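Side-chain contacts in nonribosomal peptide synthase (PDB 5JJP), which activates an aliphatic beta-amino acid by adenylation, probably at the expense of ATP, as a member of the ANL superfamily of adenylating enzymes: residues Glu315-Leu320 against Thr340-Pro345; Thr272-His275 against Ser279-Arg282; Glu382-Ser387 against Ala404-Pro409; Phe233-Ile238 against Glu333-Ser338; Ala74-Leu79 against Pro132-Gln137. All coordinates share one frame; numbering follows the deposited sequence.

Contact 1: Glu315-Leu320 against Thr340-Pro345; sequences ELQGLL and TDVPDP
Q317, near the C-terminal end of helix 310-319, reaches the V342-D344 stretch of chain that leaves strand 338-341, an outermost strand of the six-stranded sheet. The decisive evidence is one hydrogen bond: Q317 NE2 donates to P343 O at 2.7 Å, with an N-H...O angle of 153°. The acceptor lies close to the plane of the amide, whereas the donor is tilted from the plane of the carbonyl it meets. With CG set anti to the carbonyl carbon (chi1 -70°) and the chain extended beyond it, the amide is carried clear of the helix. It then slides past D344 in the opposite direction, Q317 NE2 standing 3.6 Å from D344 CB, and V342 CG1 touches the same Q317 NE2 at 3.8 Å. At the other corner of the amide, Q317 OE1 receives a weak bond from the backbone N of L346. Shortening Q317 to an alanine here would probably leave P343 O without this donor and remove the direct hydrogen bond from helix to loop. A neutral amide that donates to one carbonyl and accepts weakly from a nearby N-H is thus probably set in its flip, mainly by the bond to P343 O, and joins helix to loop without spending a charge.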
# COMPACT_ATOMS: atom_id res chain seq x y z
N GLU A 315 0.39 -25.80 8.99
CA GLU A 315 0.29 -25.71 10.43
C GLU A 315 -0.71 -24.60 10.78
O GLU A 315 -1.65 -24.81 11.57
CB GLU A 315 1.68 -25.46 11.02
CG GLU A 315 1.95 -26.15 12.34
CD GLU A 315 3.42 -26.03 12.78
OE1 GLU A 315 3.66 -25.93 14.00
OE2 GLU A 315 4.32 -25.96 11.90
N LEU A 316 -0.54 -23.44 10.15
CA LEU A 316 -1.47 -22.29 10.37
C LEU A 316 -2.92 -22.59 10.00
O LEU A 316 -3.81 -22.32 10.82
CB LEU A 316 -0.99 -21.02 9.65
CG LEU A 316 -1.83 -19.75 9.87
CD1 LEU A 316 -1.73 -19.27 11.31
CD2 LEU A 316 -1.37 -18.64 8.91
N GLN A 317 -3.15 -23.19 8.83
CA GLN A 317 -4.50 -23.67 8.50
C GLN A 317 -5.07 -24.59 9.57
O GLN A 317 -6.25 -24.50 9.93
CB GLN A 317 -4.50 -24.45 7.20
CG GLN A 317 -4.26 -23.63 5.97
CD GLN A 317 -4.33 -24.45 4.70
OE1 GLN A 317 -3.64 -25.47 4.55
NE2 GLN A 317 -5.17 -24.02 3.77
N GLY A 318 -4.23 -25.50 10.05
CA GLY A 318 -4.58 -26.44 11.12
C GLY A 318 -5.02 -25.78 12.42
O GLY A 318 -5.99 -26.20 13.03
N LEU A 319 -4.36 -24.71 12.80
CA LEU A 319 -4.78 -23.95 13.97
C LEU A 319 -5.99 -23.06 13.70
O LEU A 319 -6.72 -22.73 14.63
CB LEU A 319 -3.64 -23.08 14.49
CG LEU A 319 -2.36 -23.79 14.92
CD1 LEU A 319 -1.25 -22.78 15.15
CD2 LEU A 319 -2.63 -24.62 16.16
N LEU A 320 -6.20 -22.66 12.44
CA LEU A 320 -7.27 -21.72 12.10
C LEU A 320 -8.15 -22.28 11.00
O LEU A 320 -8.15 -21.78 9.89
CB LEU A 320 -6.67 -20.39 11.67
CG LEU A 320 -6.04 -19.60 12.82
CD1 LEU A 320 -5.20 -18.46 12.29
CD2 LEU A 320 -7.09 -19.12 13.81
N THR A 340 -4.63 -14.67 -4.79
CA THR A 340 -4.93 -16.06 -4.99
C THR A 340 -5.45 -16.65 -3.68
O THR A 340 -4.88 -16.39 -2.62
CB THR A 340 -3.63 -16.76 -5.42
OG1 THR A 340 -3.30 -16.34 -6.74
CG2 THR A 340 -3.76 -18.23 -5.41
N ASP A 341 -6.53 -17.40 -3.75
CA ASP A 341 -7.00 -18.19 -2.62
C ASP A 341 -6.01 -19.33 -2.35
O ASP A 341 -5.59 -20.04 -3.24
CB ASP A 341 -8.42 -18.77 -2.89
CG ASP A 341 -9.50 -17.70 -2.94
OD1 ASP A 341 -9.50 -16.82 -2.11
OD2 ASP A 341 -10.37 -17.71 -3.83
N VAL A 342 -5.63 -19.49 -1.09
CA VAL A 342 -4.93 -20.68 -0.62
C VAL A 342 -5.95 -21.80 -0.38
O VAL A 342 -6.91 -21.62 0.35
CB VAL A 342 -4.19 -20.34 0.69
CG1 VAL A 342 -3.56 -21.57 1.31
CG2 VAL A 342 -3.10 -19.30 0.42
N PRO A 343 -5.78 -22.97 -1.05
CA PRO A 343 -6.78 -24.04 -0.85
C PRO A 343 -6.72 -24.57 0.57
O PRO A 343 -5.62 -24.63 1.14
CB PRO A 343 -6.37 -25.12 -1.85
CG PRO A 343 -5.18 -24.61 -2.57
CD PRO A 343 -4.74 -23.31 -2.01
N ASP A 344 -7.88 -24.90 1.14
CA ASP A 344 -7.98 -25.52 2.47
C ASP A 344 -8.76 -26.81 2.34
O ASP A 344 -9.93 -26.81 2.01
CB ASP A 344 -8.69 -24.60 3.50
CG ASP A 344 -8.60 -25.14 4.97
OD1 ASP A 344 -9.32 -24.63 5.88
OD2 ASP A 344 -7.78 -26.06 5.24
N PRO A 345 -8.11 -27.94 2.58
CA PRO A 345 -6.73 -28.06 2.98
C PRO A 345 -5.80 -28.00 1.79
O PRO A 345 -6.18 -28.21 0.63
CB PRO A 345 -6.70 -29.44 3.65
CG PRO A 345 -7.70 -30.23 2.88
CD PRO A 345 -8.75 -29.26 2.41
O HOH W 1 -8.13 -22.27 7.53

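Contact 2: Thr272-His275 against Ser279-Arg282; sequences TQVH and SLWR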
# COMPACT_ATOMS: atom_id res chain seq x y z
N THR A 272 -11.07 -8.92 12.14
CA THR A 272 -11.56 -9.97 11.22
C THR A 272 -10.55 -10.34 10.15
O THR A 272 -10.62 -11.44 9.62
CB THR A 272 -12.84 -9.56 10.52
OG1 THR A 272 -12.62 -8.40 9.72
CG2 THR A 272 -13.95 -9.26 11.57
N GLN A 273 -9.61 -9.46 9.84
CA GLN A 273 -8.65 -9.78 8.78
C GLN A 273 -7.28 -9.27 9.15
O GLN A 273 -7.14 -8.16 9.66
CB GLN A 273 -9.11 -9.17 7.47
CG GLN A 273 -8.21 -9.50 6.28
CD GLN A 273 -8.78 -9.01 4.98
OE1 GLN A 273 -8.39 -7.97 4.49
NE2 GLN A 273 -9.76 -9.73 4.45
N VAL A 274 -6.28 -10.12 8.99
CA VAL A 274 -4.93 -9.73 9.29
C VAL A 274 -4.12 -9.65 8.00
O VAL A 274 -4.17 -10.55 7.17
CB VAL A 274 -4.25 -10.67 10.24
CG1 VAL A 274 -2.76 -10.30 10.33
CG2 VAL A 274 -4.85 -10.59 11.61
N HIS A 275 -3.43 -8.53 7.83
CA HIS A 275 -2.46 -8.34 6.76
C HIS A 275 -1.06 -8.39 7.35
O HIS A 275 -0.80 -7.75 8.37
CB HIS A 275 -2.60 -6.94 6.12
CG HIS A 275 -3.86 -6.73 5.36
ND1 HIS A 275 -4.10 -5.60 4.61
CD2 HIS A 275 -4.95 -7.51 5.22
CE1 HIS A 275 -5.26 -5.70 4.02
NE2 HIS A 275 -5.83 -6.84 4.41
N SER A 279 6.08 -14.65 7.83
CA SER A 279 6.90 -14.88 9.03
C SER A 279 6.33 -14.27 10.28
O SER A 279 6.70 -14.63 11.37
CB SER A 279 8.31 -14.31 8.83
OG SER A 279 8.29 -12.89 8.64
N LEU A 280 5.43 -13.30 10.13
CA LEU A 280 4.64 -12.81 11.26
C LEU A 280 4.13 -13.95 12.14
O LEU A 280 4.07 -13.81 13.36
CB LEU A 280 3.45 -12.01 10.72
CG LEU A 280 2.35 -11.69 11.70
CD1 LEU A 280 2.90 -10.77 12.78
CD2 LEU A 280 1.19 -11.02 10.98
N TRP A 281 3.70 -15.03 11.51
CA TRP A 281 2.99 -16.09 12.22
C TRP A 281 3.90 -17.13 12.89
O TRP A 281 3.46 -17.80 13.80
CB TRP A 281 2.02 -16.79 11.25
CG TRP A 281 0.92 -15.85 10.78
CD1 TRP A 281 0.90 -15.15 9.62
CD2 TRP A 281 -0.25 -15.50 11.48
NE1 TRP A 281 -0.24 -14.40 9.55
CE2 TRP A 281 -0.96 -14.60 10.69
CE3 TRP A 281 -0.78 -15.87 12.71
CZ2 TRP A 281 -2.16 -14.05 11.08
CZ3 TRP A 281 -2.02 -15.32 13.09
CH2 TRP A 281 -2.67 -14.42 12.30
N ARG A 282 5.15 -17.25 12.43
CA ARG A 282 6.07 -18.28 12.94
C ARG A 282 6.26 -18.23 14.45
O ARG A 282 6.09 -19.25 15.12
CB ARG A 282 7.42 -18.25 12.22
CG ARG A 282 7.51 -19.20 11.02
CD ARG A 282 8.91 -19.83 10.87
NE ARG A 282 9.92 -18.86 10.44
CZ ARG A 282 10.04 -18.32 9.21
NH1 ARG A 282 9.22 -18.65 8.21
NH2 ARG A 282 11.00 -17.43 8.98
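V274, L280 and W281 form a small, buried, wholly apolar contact between a central strand of the six-stranded sheet and the turn that follows it. V274 sits on strand 273-276, which runs parallel between strands 222-225 and 300-304; the other two residues lie just before helix 282-287. No hydrogen bond crosses between the segments, so the evidence is distance and shape.

One methyl group of the valine does most of the touching. V274 CG1 lies 3.9 Å from W281 CZ2 and 4.1 Å from L280 CD2, placed there because CG1 is anti to the backbone N (chi1 171°) and points out from the strand. It meets the indole obliquely, the two side chains arriving from opposite directions. L280 CD2 rests over one face of the W281 ring, 3.9 Å above its plane and displaced toward the rim, so leucine and indole form a joint surface for the valine. Around them, L266 and L298 touch V274, F262 touches L280, and I301 and F303 touch W281.

On the other side of the strand Q273 and H275 make a polar link. H275 NE2 donates to Q273 OE1 at 2.8 Å with an N-H...O angle of 153°, the oxygen lying at the edge of the imidazole and near its plane. Q273 NE2 is bonded in turn to L216 O and S300 OG, which settles which end of the amide is the oxygen. The strand therefore divides its work: dispersion and shape hold V274 to the turn, while directional bonds hold Q273 and H275 in place behind it.

Contact 3: Glu382-Ser387 against Ala404-Pro409; sequences EIYLRS and ALVPDP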
# COMPACT_ATOMS: atom_id res chain seq x y z
N GLU A 382 10.35 -14.62 -18.05
CA GLU A 382 10.19 -13.44 -17.21
C GLU A 382 8.75 -12.93 -17.25
O GLU A 382 8.15 -12.88 -18.34
CB GLU A 382 11.08 -12.31 -17.69
CG GLU A 382 10.98 -11.08 -16.82
CD GLU A 382 11.93 -9.97 -17.22
OE1 GLU A 382 12.48 -10.05 -18.35
OE2 GLU A 382 12.05 -9.00 -16.45
N ILE A 383 8.20 -12.60 -16.08
CA ILE A 383 6.80 -12.07 -16.04
C ILE A 383 6.80 -10.63 -16.52
O ILE A 383 7.57 -9.84 -16.02
CB ILE A 383 6.16 -12.11 -14.63
CG1 ILE A 383 6.08 -13.53 -14.10
CG2 ILE A 383 4.76 -11.53 -14.67
CD1 ILE A 383 5.85 -13.59 -12.59
N TYR A 384 6.00 -10.37 -17.55
CA TYR A 384 5.63 -9.02 -18.01
C TYR A 384 4.18 -8.73 -17.55
O TYR A 384 3.28 -9.51 -17.79
CB TYR A 384 5.65 -8.88 -19.52
CG TYR A 384 7.03 -8.85 -20.16
CD1 TYR A 384 8.11 -9.59 -19.65
CD2 TYR A 384 7.24 -8.15 -21.34
CE1 TYR A 384 9.36 -9.60 -20.28
CE2 TYR A 384 8.47 -8.13 -21.99
CZ TYR A 384 9.52 -8.87 -21.47
OH TYR A 384 10.74 -8.85 -22.08
N LEU A 385 4.01 -7.58 -16.85
CA LEU A 385 2.70 -7.19 -16.30
C LEU A 385 2.08 -6.05 -17.12
O LEU A 385 2.66 -4.99 -17.30
CB LEU A 385 2.86 -6.80 -14.85
CG LEU A 385 1.65 -6.28 -14.11
CD1 LEU A 385 0.58 -7.32 -13.84
CD2 LEU A 385 2.17 -5.73 -12.79
N ARG A 386 0.89 -6.32 -17.63
CA ARG A 386 0.09 -5.39 -18.34
C ARG A 386 -0.99 -4.94 -17.34
O ARG A 386 -1.83 -5.73 -16.93
CB ARG A 386 -0.53 -6.08 -19.55
CG ARG A 386 -1.39 -5.21 -20.43
CD ARG A 386 -2.09 -6.03 -21.50
NE ARG A 386 -1.14 -6.83 -22.27
CZ ARG A 386 -0.51 -6.39 -23.37
NH1 ARG A 386 -0.70 -5.16 -23.83
NH2 ARG A 386 0.30 -7.19 -24.01
N SER A 387 -1.02 -3.66 -16.99
CA SER A 387 -1.93 -3.20 -15.98
C SER A 387 -2.07 -1.69 -15.93
O SER A 387 -1.06 -0.98 -15.99
CB SER A 387 -1.41 -3.68 -14.61
OG SER A 387 -2.13 -3.08 -13.53
N ALA A 404 12.39 -0.84 -17.65
CA ALA A 404 11.30 -1.52 -16.90
C ALA A 404 9.98 -1.38 -17.62
O ALA A 404 9.26 -2.35 -17.75
CB ALA A 404 11.21 -0.98 -15.50
N LEU A 405 9.67 -0.18 -18.12
CA LEU A 405 8.44 0.06 -18.85
C LEU A 405 8.65 0.08 -20.36
O LEU A 405 9.09 1.09 -20.92
CB LEU A 405 7.82 1.38 -18.40
CG LEU A 405 7.29 1.38 -16.96
CD1 LEU A 405 6.91 2.78 -16.57
CD2 LEU A 405 6.06 0.49 -16.82
N VAL A 406 8.31 -1.04 -21.00
CA VAL A 406 8.64 -1.26 -22.38
C VAL A 406 7.43 -1.33 -23.29
O VAL A 406 6.33 -1.68 -22.85
CB VAL A 406 9.50 -2.50 -22.55
CG1 VAL A 406 10.66 -2.46 -21.58
CG2 VAL A 406 8.68 -3.74 -22.32
N PRO A 407 7.64 -1.02 -24.57
CA PRO A 407 6.55 -1.16 -25.53
C PRO A 407 5.97 -2.56 -25.50
O PRO A 407 6.72 -3.54 -25.37
CB PRO A 407 7.23 -0.91 -26.89
CG PRO A 407 8.39 -0.03 -26.57
CD PRO A 407 8.89 -0.58 -25.25
N ASP A 408 4.65 -2.66 -25.53
CA ASP A 408 3.96 -3.93 -25.57
C ASP A 408 4.63 -4.84 -26.61
O ASP A 408 4.59 -4.55 -27.79
CB ASP A 408 2.51 -3.67 -25.93
CG ASP A 408 1.68 -4.92 -26.00
OD1 ASP A 408 2.15 -6.03 -25.72
OD2 ASP A 408 0.50 -4.76 -26.34
N PRO A 409 5.23 -5.96 -26.17
CA PRO A 409 5.94 -6.79 -27.15
C PRO A 409 5.01 -7.41 -28.21
O PRO A 409 5.46 -7.71 -29.31
CB PRO A 409 6.60 -7.85 -26.29
CG PRO A 409 5.77 -7.89 -25.04
CD PRO A 409 5.34 -6.48 -24.81
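Charge carries one half of the contact: R386 meets D408 in a salt bridge. The arginine grips the carboxylate end-on with two nitrogens: R386 NH1 to D408 OD2 and R386 NH2 to D408 OD1, each 2.8 Å, with N-H...O angles of 163° and 154°. The carboxylate lies at the guanidinium edge, yet the two planes are 68° apart, so both oxygens are met from above the carboxylate plane. A bend of the chain at chi3 turns the R386 guanidinium back onto its partner. D408 OD1 also accepts from the backbone N of L410, which braces the acid from its own loop. A leucine in place of R386 would probably leave the D408 charge without its ion-pair mate, with only the Y384 packing remaining between these two segments.

The other half is apolar. P409 CG lies 4.0 Å from Y384 CD2, and V406 CG2 approaches Y384 CE2 at 4.4 Å, both obliquely to the ring; Y384 is also stacked with Y367, which P409 touches as well.

No backbone hydrogen bond joins the two segments. Strands 381-386 and 405-407 each pair with strand 417-427 instead, an arrangement consistent with the curled antiparallel beta subdomain of adenylating enzymes.

Contact 4: Phe233-Ile238 against Glu333-Ser338; sequences FCLGGI and ESMAAS
The thioether of M335 rests directly on the bare backbone of a glycine, G236, and this is the main part of the contact. M335 CE lies 3.4 Å from G236 CA and 3.6 Å from G236 N, while M335 SD stands 3.5 Å from G236 CA. A CB built onto G236 would fall 2.8 Å from the sulfur, too close for any side chain, so the missing side chain is what makes room for the methionine.

The torsions of M335 account for this approach. CG anti to the backbone N (chi1 -174°) leads the chain outward, and the bend at chi3 (-90°) then sets the methyl against the helix. The M335 backbone has an uncommon positive phi (66°), part of the tight turn of this loop. A looser contact follows, with L235 CG 4.5 Å from M335 CE. The methionine is further packed by Y183 on strand 181-186, which L235 also touches, and by N204 and F207 of helix 201-212.

The centre of the contact lies about 4 Å from the centre of the chain. By sequence, helix 232-243 begins at the fourth core motif of adenylation domains, and E333 closes the fifth. In relatives, positions just after these motifs line the amino-acid pocket, so the meeting of G236 and M335 is consistent with a place at or beside that pocket.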
# COMPACT_ATOMS: atom_id res chain seq x y z
N PHE A 233 3.12 -1.80 1.63
CA PHE A 233 2.00 -2.64 2.04
C PHE A 233 1.13 -2.00 3.15
O PHE A 233 -0.05 -2.30 3.25
CB PHE A 233 2.55 -4.02 2.49
CG PHE A 233 1.52 -5.11 2.65
CD1 PHE A 233 0.32 -5.10 1.91
CD2 PHE A 233 1.77 -6.20 3.53
CE1 PHE A 233 -0.61 -6.11 2.08
CE2 PHE A 233 0.84 -7.22 3.68
CZ PHE A 233 -0.34 -7.17 2.96
N CYS A 234 1.72 -1.11 3.95
CA CYS A 234 0.98 -0.43 4.98
C CYS A 234 -0.02 0.53 4.37
O CYS A 234 -1.22 0.44 4.65
CB CYS A 234 1.90 0.32 5.93
SG CYS A 234 1.06 1.34 7.16
N LEU A 235 0.48 1.47 3.60
CA LEU A 235 -0.35 2.39 2.89
C LEU A 235 -1.42 1.68 2.02
O LEU A 235 -2.60 2.04 2.03
CB LEU A 235 0.53 3.32 2.03
CG LEU A 235 -0.10 3.95 0.80
CD1 LEU A 235 -1.14 4.98 1.23
CD2 LEU A 235 0.99 4.59 -0.06
N GLY A 236 -0.99 0.68 1.27
CA GLY A 236 -1.91 -0.13 0.47
C GLY A 236 -3.07 -0.75 1.29
O GLY A 236 -4.21 -0.76 0.82
N GLY A 237 -2.74 -1.31 2.45
CA GLY A 237 -3.68 -2.03 3.27
C GLY A 237 -4.66 -1.08 3.86
O GLY A 237 -5.87 -1.34 3.90
N ILE A 238 -4.17 0.07 4.28
CA ILE A 238 -5.02 1.05 4.88
C ILE A 238 -5.91 1.60 3.82
O ILE A 238 -7.14 1.74 4.04
CB ILE A 238 -4.23 2.18 5.52
CG1 ILE A 238 -3.51 1.66 6.77
CG2 ILE A 238 -5.13 3.34 5.90
CD1 ILE A 238 -2.62 2.71 7.41
N GLU A 333 6.19 -1.54 -7.81
CA GLU A 333 5.92 -0.92 -9.08
C GLU A 333 4.48 -0.99 -9.48
O GLU A 333 4.09 -0.22 -10.37
CB GLU A 333 6.81 -1.49 -10.18
CG GLU A 333 8.25 -0.93 -10.16
CD GLU A 333 9.19 -1.69 -9.21
OE1 GLU A 333 8.70 -2.47 -8.35
OE2 GLU A 333 10.43 -1.54 -9.36
N SER A 334 3.70 -1.90 -8.92
CA SER A 334 2.24 -1.93 -9.20
C SER A 334 1.38 -2.01 -7.94
O SER A 334 0.15 -2.14 -8.01
CB SER A 334 1.85 -3.10 -10.10
OG SER A 334 2.21 -4.32 -9.48
N MET A 335 2.05 -1.85 -6.80
CA MET A 335 1.54 -2.22 -5.47
C MET A 335 1.36 -3.70 -5.31
O MET A 335 1.94 -4.27 -4.41
CB MET A 335 0.27 -1.45 -5.09
CG MET A 335 -0.14 -1.76 -3.65
SD MET A 335 -1.13 -0.46 -2.89
CE MET A 335 0.12 0.59 -2.13
N ALA A 336 0.57 -4.32 -6.19
CA ALA A 336 0.45 -5.76 -6.27
C ALA A 336 -0.05 -6.10 -7.66
O ALA A 336 -0.35 -5.20 -8.44
CB ALA A 336 -0.51 -6.33 -5.22
N ALA A 337 -0.10 -7.40 -7.97
CA ALA A 337 -0.37 -7.86 -9.33
C ALA A 337 -1.39 -9.00 -9.35
O ALA A 337 -2.12 -9.15 -10.32
CB ALA A 337 0.95 -8.28 -10.02
N SER A 338 -1.38 -9.86 -8.34
CA SER A 338 -2.32 -10.98 -8.31
C SER A 338 -2.65 -11.36 -6.91
O SER A 338 -1.85 -11.19 -5.99
CB SER A 338 -1.75 -12.21 -9.03
OG SER A 338 -0.81 -12.88 -8.20

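Contact 5: Ala74-Leu79 against Pro132-Gln137; sequences AELDAL and PALFLQ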
# COMPACT_ATOMS: atom_id res chain seq x y z
N ALA A 74 -5.75 22.54 4.59
CA ALA A 74 -5.81 24.01 4.67
C ALA A 74 -4.50 24.62 5.22
O ALA A 74 -3.96 25.55 4.64
CB ALA A 74 -7.00 24.46 5.52
N GLU A 75 -3.99 24.07 6.32
CA GLU A 75 -2.75 24.58 6.93
C GLU A 75 -1.52 24.27 6.03
O GLU A 75 -0.68 25.14 5.84
CB GLU A 75 -2.57 24.01 8.32
CG GLU A 75 -3.54 24.58 9.34
CD GLU A 75 -3.57 23.76 10.64
OE1 GLU A 75 -3.11 24.32 11.70
OE2 GLU A 75 -4.04 22.56 10.63
N LEU A 76 -1.46 23.08 5.44
CA LEU A 76 -0.36 22.78 4.57
C LEU A 76 -0.39 23.69 3.34
O LEU A 76 0.67 24.07 2.87
CB LEU A 76 -0.34 21.32 4.14
CG LEU A 76 0.04 20.34 5.25
CD1 LEU A 76 -0.25 18.92 4.82
CD2 LEU A 76 1.48 20.47 5.61
N ASP A 77 -1.59 24.02 2.85
CA ASP A 77 -1.70 24.81 1.64
C ASP A 77 -1.21 26.24 1.88
O ASP A 77 -0.82 26.93 0.92
CB ASP A 77 -3.13 24.84 1.11
CG ASP A 77 -3.23 25.33 -0.33
OD1 ASP A 77 -2.43 24.99 -1.18
OD2 ASP A 77 -4.17 26.05 -0.63
N ALA A 78 -1.20 26.69 3.14
CA ALA A 78 -0.71 28.03 3.44
C ALA A 78 0.82 28.10 3.28
O ALA A 78 1.39 29.18 3.37
CB ALA A 78 -1.13 28.47 4.84
N LEU A 79 1.49 26.96 3.13
CA LEU A 79 2.93 26.97 2.98
C LEU A 79 3.38 27.32 1.58
O LEU A 79 4.56 27.58 1.34
CB LEU A 79 3.53 25.63 3.40
CG LEU A 79 3.23 25.24 4.83
CD1 LEU A 79 3.82 23.89 5.11
CD2 LEU A 79 3.81 26.27 5.77
N PRO A 132 12.80 17.06 -1.48
CA PRO A 132 11.50 17.44 -0.99
C PRO A 132 11.55 18.85 -0.46
O PRO A 132 12.56 19.28 0.04
CB PRO A 132 11.29 16.48 0.19
CG PRO A 132 12.66 16.17 0.65
CD PRO A 132 13.45 16.06 -0.64
N ALA A 133 10.44 19.55 -0.57
CA ALA A 133 10.32 20.87 -0.03
C ALA A 133 9.91 20.87 1.44
O ALA A 133 10.07 21.90 2.09
CB ALA A 133 9.30 21.64 -0.82
N LEU A 134 9.41 19.74 1.94
CA LEU A 134 8.91 19.69 3.33
C LEU A 134 9.16 18.34 3.97
O LEU A 134 8.96 17.29 3.35
CB LEU A 134 7.42 19.99 3.31
CG LEU A 134 6.68 20.07 4.67
CD1 LEU A 134 7.15 21.25 5.51
CD2 LEU A 134 5.21 20.16 4.44
N PHE A 135 9.64 18.36 5.19
CA PHE A 135 9.74 17.18 6.02
C PHE A 135 8.64 17.31 7.07
O PHE A 135 8.68 18.21 7.90
CB PHE A 135 11.09 17.11 6.69
CG PHE A 135 11.26 15.92 7.62
CD1 PHE A 135 11.65 14.71 7.13
CD2 PHE A 135 11.02 16.04 9.00
CE1 PHE A 135 11.84 13.64 7.96
CE2 PHE A 135 11.22 14.98 9.85
CZ PHE A 135 11.64 13.77 9.31
N LEU A 136 7.66 16.43 7.01
CA LEU A 136 6.43 16.53 7.81
C LEU A 136 6.38 15.35 8.77
O LEU A 136 6.25 14.23 8.32
CB LEU A 136 5.25 16.46 6.86
CG LEU A 136 3.88 16.46 7.52
CD1 LEU A 136 3.76 17.63 8.49
CD2 LEU A 136 2.79 16.53 6.48
N GLN A 137 6.57 15.58 10.06
CA GLN A 137 6.68 14.48 11.01
C GLN A 137 5.57 14.54 12.08
O GLN A 137 4.90 15.53 12.19
CB GLN A 137 8.09 14.43 11.67
CG GLN A 137 8.41 15.56 12.60
CD GLN A 137 9.86 15.53 13.10
OE1 GLN A 137 10.38 14.50 13.53
NE2 GLN A 137 10.49 16.69 13.09
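No flat group takes part where L76 and L79 meet L134 and L136. The one aromatic ring in these segments, F135, is on the other side of its strand, with Q137 OE1 at its edge and in its plane, and the four leucines do the packing alone.

L134 CD2 is the shared point: it lies 3.9 Å from L76 CD2 and 4.0 Å from L79 CD1. The L76 side chain slants across that of L134, whereas L79 meets it at about a right angle. L76 uses its second branch as well, L76 CD1 reaching L136 CD2 at 4.2 Å. L134 brings its branches to the helix because CG is anti to the backbone N (chi1 -177°). L76 and L79, three residues apart, both point to the strand, and L134 and L136, two apart, both point back, which explains why L134 and L136 both meet L76, and L134 also L79.

Beyond the segments, L107 of helix 95-107 touches L76, and L89 and F155 on the neighbouring strands touch L136. Helix 62-77 is thus laid by apolar side chains on the sheet that contains strands 87-90, 134-138 and 151-156, a helix-on-sheet interface of the five-layered alpha-beta-alpha-beta-alpha sandwich.

Along the chain, contact 5 closes first; contact 4 then opens, and contact 2 lies within its long loop. Contact 1 alternates with contact 4, and contact 3 comes last. Contacts 1 and 2 share the six-stranded sheet and touch through L316 CD1 and W281 CE3 at 3.8 Å. Contact 4 sits near the chain centre and meets two others: contact 2, where H275 packs on F233 and G237, and contact 3, where L385 packs on S334 and A337. Contact 5 belongs to the other mixed sheet, with its centre about 45 Å from that of contact 1. The central contact thus lies where one mixed sheet adjoins the antiparallel sheet.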